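Local coordinates for major capsid protein (Faustovirus, PDB 5J7O) that forms, as a trimer of double jelly-roll chains, the building block from which the outer shell of a large double-stranded DNA virus is probably built, at residues B[7-10]-B[15-18]; B[451-456]-B[598-603]. All coordinates share one frame; numbering follows the deposited sequence.

Interaction 1. Residues B[7-10]-B[15-18]; sequences KLIA and ADRM
Ala10 and Asp16 meet where the N-terminal arm bends into helix 13-19, a loop-to-helix turn lodged between the other two subunits of the trimer. The pairing is local and light, burying 93 Å² over both sides, and no hydrogen bond spans it. The backbone carbonyl O of Ala10 lies 3.8 Å from CB of Asp16, a van der Waals contact with the aliphatic root of the acid. On the same arm Ile9 turns its side chain to the helix, and its CG2 branch comes within 4.3 Å of Asp16 OD2. The CB of Ala10 points the other way, and that residue packs on Ala68 of the third subunit. In Asp16 a chi1 of -77° sets CG opposite the carbonyl carbon and beside the backbone N; OD2 is the oxygen nearer Ile9. OD2 bonds both the backbone N of Asp12, in the intervening turn, and Asn585 ND2 of the second subunit, while OD1 bonds His583 NE2 of that same subunit. Both oxygens of a buried acid are thereby satisfied, and three polar partners should restrict its rotation and may favour the ionised form. The arrangement is that of a turn leading into a helix, tied by a side-chain-to-backbone bond from Asp16 to Asp12, within a terminal arm that reaches across a subunit interface.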
loop_
_atom_site.group_PDB
_atom_site.type_symbol
_atom_site.label_atom_id
_atom_site.label_comp_id
_atom_site.label_asym_id
_atom_site.label_seq_id
_atom_site.Cartn_x
_atom_site.Cartn_y
_atom_site.Cartn_z
ATOM N N LYS B 7 -39.160 15.646 -7.993
ATOM C CA LYS B 7 -40.013 15.416 -9.153
ATOM C C LYS B 7 -39.499 14.257 -10.002
ATOM O O LYS B 7 -38.635 14.440 -10.859
ATOM C CB LYS B 7 -40.109 16.681 -10.011
ATOM C CG LYS B 7 -40.375 17.954 -9.228
ATOM C CD LYS B 7 -40.434 19.154 -10.158
ATOM C CE LYS B 7 -40.380 20.457 -9.382
ATOM N NZ LYS B 7 -40.145 21.622 -10.284
ATOM N N LEU B 8 -40.031 13.063 -9.753
ATOM C CA LEU B 8 -39.711 11.910 -10.581
ATOM C C LEU B 8 -40.423 12.027 -11.929
ATOM O O LEU B 8 -41.450 12.698 -12.062
ATOM C CB LEU B 8 -40.107 10.619 -9.862
ATOM C CG LEU B 8 -39.551 9.284 -10.359
ATOM C CD1 LEU B 8 -38.035 9.325 -10.455
ATOM C CD2 LEU B 8 -39.997 8.162 -9.435
ATOM N N ILE B 9 -39.862 11.367 -12.943
ATOM C CA ILE B 9 -40.326 11.563 -14.314
ATOM C C ILE B 9 -40.874 10.269 -14.906
ATOM O O ILE B 9 -42.029 10.223 -15.348
ATOM C CB ILE B 9 -39.200 12.141 -15.190
ATOM C CG1 ILE B 9 -38.816 13.536 -14.690
ATOM C CG2 ILE B 9 -39.633 12.191 -16.639
ATOM C CD1 ILE B 9 -37.918 14.306 -15.632
ATOM N N ALA B 10 -40.033 9.232 -14.964
ATOM C CA ALA B 10 -40.432 7.859 -15.275
ATOM C C ALA B 10 -40.736 7.595 -16.749
ATOM O O ALA B 10 -40.458 6.497 -17.242
ATOM C CB ALA B 10 -41.643 7.448 -14.430
ATOM N N ALA B 15 -35.884 6.487 -24.361
ATOM C CA ALA B 15 -34.820 6.088 -23.444
ATOM C C ALA B 15 -35.392 5.600 -22.119
ATOM O O ALA B 15 -35.060 4.504 -21.652
ATOM C CB ALA B 15 -33.858 7.254 -23.223
ATOM N N ASP B 16 -36.261 6.402 -21.499
ATOM C CA ASP B 16 -36.900 5.986 -20.257
ATOM C C ASP B 16 -37.872 4.834 -20.461
ATOM O O ASP B 16 -38.220 4.154 -19.491
ATOM C CB ASP B 16 -37.626 7.169 -19.615
ATOM C CG ASP B 16 -36.679 8.116 -18.909
ATOM O OD1 ASP B 16 -35.520 7.723 -18.663
ATOM O OD2 ASP B 16 -37.096 9.246 -18.584
ATOM N N ARG B 17 -38.314 4.598 -21.698
ATOM C CA ARG B 17 -39.220 3.486 -21.962
ATOM C C ARG B 17 -38.495 2.146 -21.899
ATOM O O ARG B 17 -39.079 1.144 -21.471
ATOM C CB ARG B 17 -39.888 3.671 -23.326
ATOM C CG ARG B 17 -41.048 2.729 -23.594
ATOM C CD ARG B 17 -41.871 3.205 -24.784
ATOM N NE ARG B 17 -42.258 4.609 -24.653
ATOM C CZ ARG B 17 -41.819 5.585 -25.442
ATOM N NH1 ARG B 17 -40.985 5.312 -26.435
ATOM N NH2 ARG B 17 -42.221 6.833 -25.244
ATOM N N MET B 18 -37.230 2.108 -22.320
ATOM C CA MET B 18 -36.473 0.864 -22.367
ATOM C C MET B 18 -35.725 0.559 -21.075
ATOM O O MET B 18 -35.366 -0.602 -20.842
ATOM C CB MET B 18 -35.475 0.901 -23.529
ATOM C CG MET B 18 -36.130 1.066 -24.889
ATOM S SD MET B 18 -34.958 1.529 -26.175
ATOM C CE MET B 18 -33.819 0.149 -26.109
#

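Interaction 2. Residues B[451-456]-B[598-603]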
loop_
_atom_site.group_PDB
_atom_site.type_symbol
_atom_site.label_atom_id
_atom_site.label_comp_id
_atom_site.label_asym_id
_atom_site.label_seq_id
_atom_site.Cartn_x
_atom_site.Cartn_y
_atom_site.Cartn_z
ATOM N N LEU B 451 9.652 -19.613 -14.831
ATOM C CA LEU B 451 10.956 -20.185 -15.175
ATOM C C LEU B 451 11.928 -19.726 -14.091
ATOM O O LEU B 451 12.573 -18.683 -14.219
ATOM C CB LEU B 451 11.403 -19.754 -16.571
ATOM C CG LEU B 451 12.659 -20.415 -17.146
ATOM C CD1 LEU B 451 12.498 -21.925 -17.216
ATOM C CD2 LEU B 451 12.986 -19.850 -18.519
ATOM N N ARG B 452 12.024 -20.512 -13.020
ATOM C CA ARG B 452 12.754 -20.102 -11.829
ATOM C C ARG B 452 14.211 -20.538 -11.928
ATOM O O ARG B 452 14.475 -21.731 -12.128
ATOM C CB ARG B 452 12.118 -20.702 -10.587
ATOM C CG ARG B 452 12.939 -20.529 -9.323
ATOM C CD ARG B 452 12.846 -21.766 -8.448
ATOM N NE ARG B 452 11.867 -21.627 -7.376
ATOM C CZ ARG B 452 11.473 -22.629 -6.598
ATOM N NH1 ARG B 452 11.967 -23.846 -6.783
ATOM N NH2 ARG B 452 10.585 -22.416 -5.639
ATOM N N PRO B 453 15.173 -19.625 -11.792
ATOM C CA PRO B 453 16.583 -20.031 -11.827
ATOM C C PRO B 453 16.903 -20.997 -10.697
ATOM O O PRO B 453 16.458 -20.820 -9.560
ATOM C CB PRO B 453 17.340 -18.706 -11.667
ATOM C CG PRO B 453 16.357 -17.646 -12.050
ATOM C CD PRO B 453 15.019 -18.170 -11.632
ATOM N N ALA B 454 17.686 -22.029 -11.024
ATOM C CA ALA B 454 18.025 -23.048 -10.036
ATOM C C ALA B 454 18.774 -22.459 -8.848
ATOM O O ALA B 454 18.673 -22.981 -7.731
ATOM C CB ALA B 454 18.854 -24.155 -10.688
ATOM N N ASN B 455 19.519 -21.371 -9.063
ATOM C CA ASN B 455 20.302 -20.777 -7.986
ATOM C C ASN B 455 19.430 -20.143 -6.910
ATOM O O ASN B 455 19.914 -19.915 -5.796
ATOM C CB ASN B 455 21.269 -19.738 -8.556
ATOM C CG ASN B 455 22.240 -19.215 -7.516
ATOM O OD1 ASN B 455 22.111 -18.086 -7.040
ATOM N ND2 ASN B 455 23.212 -20.040 -7.147
ATOM N N ASN B 456 18.159 -19.862 -7.208
ATOM C CA ASN B 456 17.279 -19.265 -6.211
ATOM C C ASN B 456 17.023 -20.192 -5.028
ATOM O O ASN B 456 16.667 -19.709 -3.948
ATOM C CB ASN B 456 15.953 -18.863 -6.857
ATOM C CG ASN B 456 16.111 -17.728 -7.849
ATOM O OD1 ASN B 456 17.211 -17.459 -8.332
ATOM N ND2 ASN B 456 15.009 -17.052 -8.155
ATOM N N SER B 598 13.859 -17.357 -23.935
ATOM C CA SER B 598 14.503 -16.790 -22.762
ATOM C C SER B 598 15.754 -16.024 -23.159
ATOM O O SER B 598 16.507 -16.456 -24.037
ATOM C CB SER B 598 14.869 -17.885 -21.752
ATOM O OG SER B 598 15.474 -17.333 -20.595
ATOM N N SER B 599 15.965 -14.885 -22.507
ATOM C CA SER B 599 17.213 -14.144 -22.616
ATOM C C SER B 599 18.187 -14.485 -21.497
ATOM O O SER B 599 19.326 -14.005 -21.516
ATOM C CB SER B 599 16.938 -12.636 -22.615
ATOM O OG SER B 599 16.189 -12.251 -23.756
ATOM N N PHE B 600 17.773 -15.307 -20.534
ATOM C CA PHE B 600 18.581 -15.633 -19.368
ATOM C C PHE B 600 19.029 -17.086 -19.337
ATOM O O PHE B 600 20.202 -17.365 -19.070
ATOM C CB PHE B 600 17.795 -15.310 -18.087
ATOM C CG PHE B 600 18.566 -15.558 -16.823
ATOM C CD1 PHE B 600 19.504 -14.640 -16.380
ATOM C CD2 PHE B 600 18.352 -16.705 -16.075
ATOM C CE1 PHE B 600 20.217 -14.861 -15.219
ATOM C CE2 PHE B 600 19.063 -16.933 -14.910
ATOM C CZ PHE B 600 19.999 -16.010 -14.483
ATOM N N CYS B 601 18.124 -18.022 -19.616
ATOM C CA CYS B 601 18.393 -19.436 -19.381
ATOM C C CYS B 601 19.403 -19.977 -20.387
ATOM O O CYS B 601 19.180 -19.912 -21.600
ATOM C CB CYS B 601 17.092 -20.231 -19.452
ATOM S SG CYS B 601 17.277 -22.001 -19.131
ATOM N N ASP B 602 20.511 -20.509 -19.879
ATOM C CA ASP B 602 21.473 -21.262 -20.677
ATOM C C ASP B 602 22.218 -22.211 -19.743
ATOM O O ASP B 602 21.853 -22.365 -18.571
ATOM C CB ASP B 602 22.414 -20.328 -21.450
ATOM C CG ASP B 602 23.053 -19.266 -20.571
ATOM O OD1 ASP B 602 23.238 -19.508 -19.359
ATOM O OD2 ASP B 602 23.378 -18.183 -21.101
ATOM N N SER B 603 23.267 -22.854 -20.262
ATOM C CA SER B 603 23.989 -23.853 -19.480
ATOM C C SER B 603 24.682 -23.251 -18.265
ATOM O O SER B 603 24.929 -23.967 -17.289
ATOM C CB SER B 603 25.007 -24.577 -20.362
ATOM O OG SER B 603 24.359 -25.320 -21.380
#
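Pro453 and Phe600 form one half of this contact, Leu451 and the Ser598-Cys601 turn the other. The proline ring presents CG and CB to one corner of the phenyl ring: CG is 4.0 Å from CE2 of Phe600, approaching obliquely, and the two side chains cross at about a right angle. Two residues earlier on the strand, Leu451 touches the turn at two points. CD2 of Leu451 lies 4.1 Å from Ser598 OG and 4.2 Å from CB of Cys601, reached because chi1 (-172°) extends the leucine away from its own backbone N. No hydrogen bond crosses between the segments; 142 Å² is buried by packing alone.

What shapes the loop side is Ser598. Ser598 OG accepts from Phe600 N at 3.1 Å and from Cys601 N at 2.9 Å, the latter almost straight (175°), which makes an ST turn nested in an ST motif. The same hydroxyl also bonds the carbonyl O of Thr523, leaving it gripped by three partners and the turn held in the shape that brings Phe600 and Cys601 to the strand. Thr523 serves the other side as well, its OG1 bonding Leu451 O. Beyond Pro453 the chain curls into a 3-10 turn, with Asn456 N bonded to Pro453 O at 3.1 Å.

Residues 598-603 belong to the loop that leads from strand 592-597 in one four-stranded antiparallel sheet to strand 607-620 in another, where the latter is paired with strand 444-453, consistent with a connection between the two sheets of a jelly roll. Leu451 and Phe600 also rest on Cys607 of strand 607-620, and Pro453 and Phe600 share Ser473 at the start of strand 473-490.

How the interactions relate
The two contacts follow one another along the chain and lie far apart, with centres 62 Å and nearest atoms about 49 Å apart. Interaction 2 belongs to the body of the subunit, about 20 Å from the chain centre, and no other protein chain of the assembly touches it. Interaction 1, about 51 Å out, is framed by both neighbouring subunits, and Arg17 and Met18 on its helix pack on the bound peptide. One joins parts within a probable jelly roll, the other belongs to a terminal arm between subunits. The relation is indirect: Ala15 packs on Pro443 of the second subunit, just before that subunit's strand 444-453, the strand whose other end enters interaction 2.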